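Local coordinates for protein 3-methyladenine dna-glycosylase (Archaeoglobus fulgidus, PDB 2JHN) that is an AlkA-type DNA glycosylase of the helix-hairpin-helix superfamily of base excision DNA repair proteins, at residues R183-L197 with Y209-W221. The protein carries 1 engineered substitution. Numbering follows the deposited sequence. Where two conformers were deposited one is given.
Sequences RKAELIVEIAKEENL and YEYLTSFKGIGRW. With NA (sodium ion), chain E.
F215 lies against helix 182-192 with I191 CD1 over the centre of its ring. This CH-pi contact spans 3.5 Å from methyl to ring centroid. The carboxylates of E190 and E194 meet the edge of the same ring. L187 extends the apolar patch: CD1 reaches F215 CB, and CD2 lies 3.8 Å from I218 CG1.

Hydrogen bonds lie at both ends. In one of two conformers, R183 grips K216 O end-on, with NH1 and NH2 each 2.9 Å from that oxygen. Both bonds are bent (135° and 137°). Bends at chi2 and chi3 carry the guanidinium there. Y211 OH donates to E194 OE1, but the 2.4 Å separation is doubtfully short. A water links this hydroxyl to E195 O.

R183, E186, E190 and K216 form a charge network. E190 OE1 joins two of them, 3.5 Å from both K216 NZ and R183 NH2. K216 NZ also pairs with a bound MES.

The type II turn 215-218 lies in the hairpin of a helix-hairpin-helix motif with helices 205-213 and 220-229. T213, F215 and I218 give carbonyl oxygens to a sodium ion. Helix 182-192 packs beside this hairpin; helix 118-127 touches L187 and L212, helix 164-177 A185 and A192.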
loop_
_atom_site.group_PDB
_atom_site.type_symbol
_atom_site.label_atom_id
_atom_site.label_comp_id
_atom_site.label_asym_id
_atom_site.label_seq_id
_atom_site.Cartn_x
_atom_site.Cartn_y
_atom_site.Cartn_z
ATOM N N ARG A 183 -23.191 -2.626 1.972
ATOM C CA ARG A 183 -22.740 -1.357 2.569
ATOM C C ARG A 183 -21.383 -0.916 2.028
ATOM O O ARG A 183 -21.193 0.262 1.737
ATOM C CB ARG A 183 -22.717 -1.393 4.108
ATOM C CG ARG A 183 -22.534 0.004 4.748
ATOM C CD ARG A 183 -23.640 0.963 4.297
ATOM N NE ARG A 183 -23.245 2.332 3.908
ATOM C CZ ARG A 183 -22.221 3.038 4.390
ATOM N NH1 ARG A 183 -21.398 2.537 5.302
ATOM N NH2 ARG A 183 -22.013 4.273 3.938
ATOM N N LYS A 184 -20.458 -1.868 1.900
ATOM C CA LYS A 184 -19.113 -1.599 1.317
ATOM C C LYS A 184 -19.278 -1.027 -0.100
ATOM O O LYS A 184 -18.766 0.058 -0.420
ATOM C CB LYS A 184 -18.221 -2.856 1.294
ATOM C CG LYS A 184 -17.442 -3.157 2.605
ATOM C CD LYS A 184 -16.677 -4.459 2.534
ATOM C CE LYS A 184 -16.063 -4.815 3.893
ATOM N NZ LYS A 184 -15.261 -6.053 3.798
ATOM N N ALA A 185 -20.032 -1.737 -0.940
ATOM C CA ALA A 185 -20.366 -1.253 -2.282
ATOM C C ALA A 185 -20.956 0.139 -2.249
ATOM O O ALA A 185 -20.560 1.009 -3.012
ATOM C CB ALA A 185 -21.316 -2.242 -3.007
ATOM N N GLU A 186 -21.892 0.361 -1.334
ATOM C CA GLU A 186 -22.499 1.659 -1.147
ATOM C C GLU A 186 -21.499 2.766 -0.779
ATOM O O GLU A 186 -21.548 3.857 -1.318
ATOM C CB GLU A 186 -23.578 1.548 -0.069
ATOM C CG GLU A 186 -24.853 0.928 -0.580
ATOM C CD GLU A 186 -26.001 1.043 0.405
ATOM O OE1 GLU A 186 -25.734 1.186 1.624
ATOM O OE2 GLU A 186 -27.167 0.980 -0.049
ATOM N N LEU A 187 -20.583 2.454 0.135
ATOM C CA LEU A 187 -19.597 3.430 0.587
ATOM C C LEU A 187 -18.568 3.761 -0.523
ATOM O O LEU A 187 -18.215 4.924 -0.724
ATOM C CB LEU A 187 -18.928 2.924 1.863
ATOM C CG LEU A 187 -17.973 3.856 2.619
ATOM C CD1 LEU A 187 -18.623 5.216 2.905
ATOM C CD2 LEU A 187 -17.479 3.171 3.894
ATOM N N ILE A 188 -18.103 2.737 -1.236
ATOM C CA ILE A 188 -17.157 2.934 -2.343
ATOM C C ILE A 188 -17.780 3.813 -3.436
ATOM O O ILE A 188 -17.163 4.755 -3.922
ATOM C CB ILE A 188 -16.598 1.584 -2.865
ATOM C CG1 ILE A 188 -15.711 0.955 -1.766
ATOM C CG2 ILE A 188 -15.835 1.791 -4.203
ATOM C CD1 ILE A 188 -15.268 -0.457 -2.029
ATOM N N VAL A 189 -19.036 3.538 -3.790
ATOM C CA VAL A 189 -19.722 4.387 -4.764
ATOM C C VAL A 189 -19.800 5.838 -4.243
ATOM O O VAL A 189 -19.515 6.789 -4.967
ATOM C CB VAL A 189 -21.103 3.794 -5.156
ATOM C CG1 VAL A 189 -21.928 4.811 -5.965
ATOM C CG2 VAL A 189 -20.916 2.497 -5.950
ATOM N N GLU A 190 -20.115 5.994 -2.961
ATOM C CA GLU A 190 -20.144 7.306 -2.305
ATOM C C GLU A 190 -18.817 8.086 -2.466
ATOM O O GLU A 190 -18.791 9.251 -2.884
ATOM C CB GLU A 190 -20.501 7.122 -0.822
ATOM C CG GLU A 190 -20.985 8.382 -0.125
ATOM C CD GLU A 190 -21.312 8.183 1.375
ATOM O OE1 GLU A 190 -21.643 7.051 1.815
ATOM O OE2 GLU A 190 -21.269 9.199 2.109
ATOM N N ILE A 191 -17.714 7.407 -2.172
ATOM C CA ILE A 191 -16.389 7.981 -2.318
ATOM C C ILE A 191 -16.092 8.332 -3.785
ATOM O O ILE A 191 -15.497 9.378 -4.080
ATOM C CB ILE A 191 -15.312 7.025 -1.716
ATOM C CG1 ILE A 191 -15.523 6.829 -0.185
ATOM C CG2 ILE A 191 -13.905 7.480 -2.096
ATOM C CD1 ILE A 191 -15.190 8.040 0.654
ATOM N N ALA A 192 -16.542 7.479 -4.711
ATOM C CA ALA A 192 -16.322 7.716 -6.156
ATOM C C ALA A 192 -16.912 9.046 -6.688
ATOM O O ALA A 192 -16.407 9.640 -7.656
ATOM C CB ALA A 192 -16.844 6.508 -6.985
ATOM N N LYS A 193 -17.982 9.501 -6.054
ATOM C CA LYS A 193 -18.595 10.809 -6.379
ATOM C C LYS A 193 -17.761 12.048 -6.003
ATOM O O LYS A 193 -18.045 13.159 -6.457
ATOM C CB LYS A 193 -19.978 10.899 -5.714
ATOM C CG LYS A 193 -20.988 9.938 -6.304
ATOM C CD LYS A 193 -22.309 9.973 -5.544
ATOM C CE LYS A 193 -23.265 8.927 -6.076
ATOM N NZ LYS A 193 -24.557 8.973 -5.335
ATOM N N GLU A 194 -16.739 11.869 -5.163
ATOM C CA GLU A 194 -15.943 12.997 -4.669
ATOM C C GLU A 194 -15.005 13.538 -5.736
ATOM O O GLU A 194 -14.314 12.782 -6.414
ATOM C CB GLU A 194 -15.153 12.596 -3.413
ATOM C CG GLU A 194 -16.027 12.211 -2.227
ATOM C CD GLU A 194 -16.681 13.431 -1.584
ATOM O OE1 GLU A 194 -15.977 14.266 -0.989
ATOM O OE2 GLU A 194 -17.901 13.581 -1.711
ATOM N N GLU A 195 -14.989 14.857 -5.891
ATOM C CA GLU A 195 -14.082 15.510 -6.826
ATOM C C GLU A 195 -12.764 15.829 -6.140
ATOM O O GLU A 195 -12.719 15.948 -4.911
ATOM C CB GLU A 195 -14.706 16.814 -7.342
ATOM C CG GLU A 195 -15.819 16.585 -8.335
ATOM C CD GLU A 195 -15.306 16.505 -9.750
ATOM O OE1 GLU A 195 -14.066 16.473 -9.952
ATOM O OE2 GLU A 195 -16.145 16.481 -10.672
ATOM N N ASN A 196 -11.707 15.969 -6.943
ATOM C CA ASN A 196 -10.382 16.405 -6.484
ATOM C C ASN A 196 -9.780 15.515 -5.390
ATOM O O ASN A 196 -9.015 15.959 -4.538
ATOM C CB ASN A 196 -10.413 17.883 -6.047
ATOM C CG ASN A 196 -10.949 18.803 -7.159
ATOM O OD1 ASN A 196 -10.448 18.786 -8.280
ATOM N ND2 ASN A 196 -11.959 19.605 -6.838
ATOM N N LEU A 197 -10.170 14.247 -5.400
ATOM C CA LEU A 197 -9.768 13.344 -4.329
ATOM C C LEU A 197 -8.240 13.143 -4.219
ATOM O O LEU A 197 -7.696 13.027 -3.111
ATOM C CB LEU A 197 -10.565 12.026 -4.477
ATOM C CG LEU A 197 -10.683 11.005 -3.370
ATOM C CD1 LEU A 197 -11.221 11.601 -2.057
ATOM C CD2 LEU A 197 -11.583 9.896 -3.893
ATOM N N TYR A 209 -7.980 13.364 8.391
ATOM C CA TYR A 209 -8.675 12.466 9.332
ATOM C C TYR A 209 -10.158 12.827 9.475
ATOM O O TYR A 209 -11.027 11.960 9.439
ATOM C CB TYR A 209 -7.997 12.478 10.726
ATOM C CG TYR A 209 -8.651 11.507 11.681
ATOM C CD1 TYR A 209 -8.282 10.160 11.699
ATOM C CD2 TYR A 209 -9.683 11.922 12.556
ATOM C CE1 TYR A 209 -8.910 9.236 12.588
ATOM C CE2 TYR A 209 -10.300 11.006 13.433
ATOM C CZ TYR A 209 -9.913 9.668 13.442
ATOM O OH TYR A 209 -10.536 8.766 14.309
ATOM N N GLU A 210 -10.454 14.112 9.624
ATOM C CA GLU A 210 -11.847 14.536 9.793
ATOM C C GLU A 210 -12.653 14.369 8.507
ATOM O O GLU A 210 -13.839 14.074 8.556
ATOM C CB GLU A 210 -11.926 15.977 10.312
ATOM C CG GLU A 210 -11.492 16.131 11.759
ATOM C CD GLU A 210 -12.405 15.394 12.741
ATOM O OE1 GLU A 210 -13.645 15.456 12.569
ATOM O OE2 GLU A 210 -11.884 14.772 13.694
ATOM N N TYR A 211 -12.008 14.529 7.355
ATOM C CA TYR A 211 -12.682 14.271 6.091
ATOM C C TYR A 211 -13.030 12.784 5.950
ATOM O O TYR A 211 -14.193 12.425 5.682
ATOM C CB TYR A 211 -11.850 14.765 4.921
ATOM C CG TYR A 211 -12.404 14.389 3.561
ATOM C CD1 TYR A 211 -13.484 15.081 3.011
ATOM C CD2 TYR A 211 -11.838 13.338 2.827
ATOM C CE1 TYR A 211 -14.004 14.728 1.740
ATOM C CE2 TYR A 211 -12.324 12.972 1.579
ATOM C CZ TYR A 211 -13.418 13.678 1.039
ATOM O OH TYR A 211 -13.882 13.340 -0.207
ATOM N N LEU A 212 -12.040 11.919 6.170
ATOM C CA LEU A 212 -12.280 10.476 6.009
ATOM C C LEU A 212 -13.377 9.995 6.961
ATOM O O LEU A 212 -14.312 9.338 6.540
ATOM C CB LEU A 212 -10.980 9.672 6.189
ATOM C CG LEU A 212 -9.988 9.954 5.050
ATOM C CD1 LEU A 212 -8.589 9.525 5.482
ATOM C CD2 LEU A 212 -10.450 9.202 3.799
ATOM N N THR A 213 -13.289 10.392 8.229
ATOM C CA THR A 213 -14.205 9.895 9.244
ATOM C C THR A 213 -15.584 10.548 9.133
ATOM O O THR A 213 -16.534 10.062 9.746
ATOM C CB THR A 213 -13.666 10.052 10.692
ATOM O OG1 THR A 213 -13.314 11.419 10.939
ATOM C CG2 THR A 213 -12.449 9.146 10.919
ATOM N N SER A 214 -15.688 11.608 8.344
ATOM C CA SER A 214 -16.980 12.257 8.054
ATOM C C SER A 214 -17.927 11.370 7.215
ATOM O O SER A 214 -19.141 11.629 7.148
ATOM C CB SER A 214 -16.775 13.644 7.407
ATOM O OG SER A 214 -16.627 13.555 6.001
ATOM N N PHE A 215 -17.387 10.339 6.568
ATOM C CA PHE A 215 -18.218 9.361 5.875
ATOM C C PHE A 215 -18.730 8.305 6.855
ATOM O O PHE A 215 -17.969 7.784 7.664
ATOM C CB PHE A 215 -17.425 8.707 4.729
ATOM C CG PHE A 215 -17.076 9.664 3.619
ATOM C CD1 PHE A 215 -17.907 9.794 2.501
ATOM C CD2 PHE A 215 -15.927 10.444 3.691
ATOM C CE1 PHE A 215 -17.585 10.689 1.478
ATOM C CE2 PHE A 215 -15.593 11.341 2.648
ATOM C CZ PHE A 215 -16.425 11.460 1.560
ATOM N N LYS A 216 -20.026 7.989 6.797
ATOM C CA LYS A 216 -20.566 6.948 7.675
ATOM C C LYS A 216 -20.062 5.576 7.224
ATOM O O LYS A 216 -20.341 5.124 6.102
ATOM C CB LYS A 216 -22.099 7.006 7.732
ATOM C CG LYS A 216 -22.773 6.663 6.416
ATOM C CD LYS A 216 -24.262 7.091 6.358
ATOM C CE LYS A 216 -24.833 6.837 4.970
ATOM N NZ LYS A 216 -24.335 7.826 3.974
ATOM N N GLY A 217 -19.289 4.934 8.091
ATOM C CA GLY A 217 -18.756 3.609 7.802
ATOM C C GLY A 217 -17.235 3.648 7.725
ATOM O O GLY A 217 -16.580 2.597 7.606
ATOM N N ILE A 218 -16.691 4.861 7.779
ATOM C CA ILE A 218 -15.238 5.053 7.928
ATOM C C ILE A 218 -14.978 5.545 9.353
ATOM O O ILE A 218 -15.329 6.672 9.685
ATOM C CB ILE A 218 -14.652 6.031 6.914
ATOM C CG1 ILE A 218 -14.925 5.541 5.471
ATOM C CG2 ILE A 218 -13.139 6.202 7.172
ATOM C CD1 ILE A 218 -14.259 6.349 4.356
ATOM N N GLY A 219 -14.342 4.707 10.162
ATOM C CA GLY A 219 -13.988 5.101 11.535
ATOM C C GLY A 219 -12.483 5.287 11.700
ATOM O O GLY A 219 -11.736 5.451 10.689
ATOM N N ARG A 220 -12.038 5.242 12.961
ATOM C CA ARG A 220 -10.642 5.573 13.285
ATOM C C ARG A 220 -9.642 4.649 12.562
ATOM O O ARG A 220 -8.685 5.140 11.966
ATOM C CB ARG A 220 -10.407 5.534 14.792
ATOM C CG ARG A 220 -8.989 5.836 15.165
ATOM C CD ARG A 220 -8.854 6.030 16.673
ATOM N NE ARG A 220 -7.627 6.775 16.923
ATOM C CZ ARG A 220 -7.199 7.153 18.123
ATOM N NH1 ARG A 220 -7.906 6.838 19.222
ATOM N NH2 ARG A 220 -6.057 7.850 18.218
ATOM N N TRP A 221 -9.877 3.335 12.610
ATOM C CA TRP A 221 -8.940 2.377 12.034
ATOM C C TRP A 221 -8.792 2.570 10.527
ATOM O O TRP A 221 -7.681 2.728 10.045
ATOM C CB TRP A 221 -9.328 0.925 12.356
ATOM C CG TRP A 221 -8.513 -0.068 11.598
ATOM C CD1 TRP A 221 -7.146 -0.250 11.663
ATOM C CD2 TRP A 221 -8.995 -1.001 10.633
ATOM N NE1 TRP A 221 -6.766 -1.254 10.799
ATOM C CE2 TRP A 221 -7.879 -1.731 10.156
ATOM C CE3 TRP A 221 -10.276 -1.314 10.136
ATOM C CZ2 TRP A 221 -7.999 -2.745 9.187
ATOM C CZ3 TRP A 221 -10.397 -2.333 9.188
ATOM C CH2 TRP A 221 -9.261 -3.031 8.719
HETATM NA NA NA E . -17.397 7.927 10.038
HETATM O O HOH W 1 -12.319 15.435 -1.918
HETATM O O HOH W 2 -18.666 5.922 10.647
HETATM O O HOH W 3 -16.919 8.117 12.510
#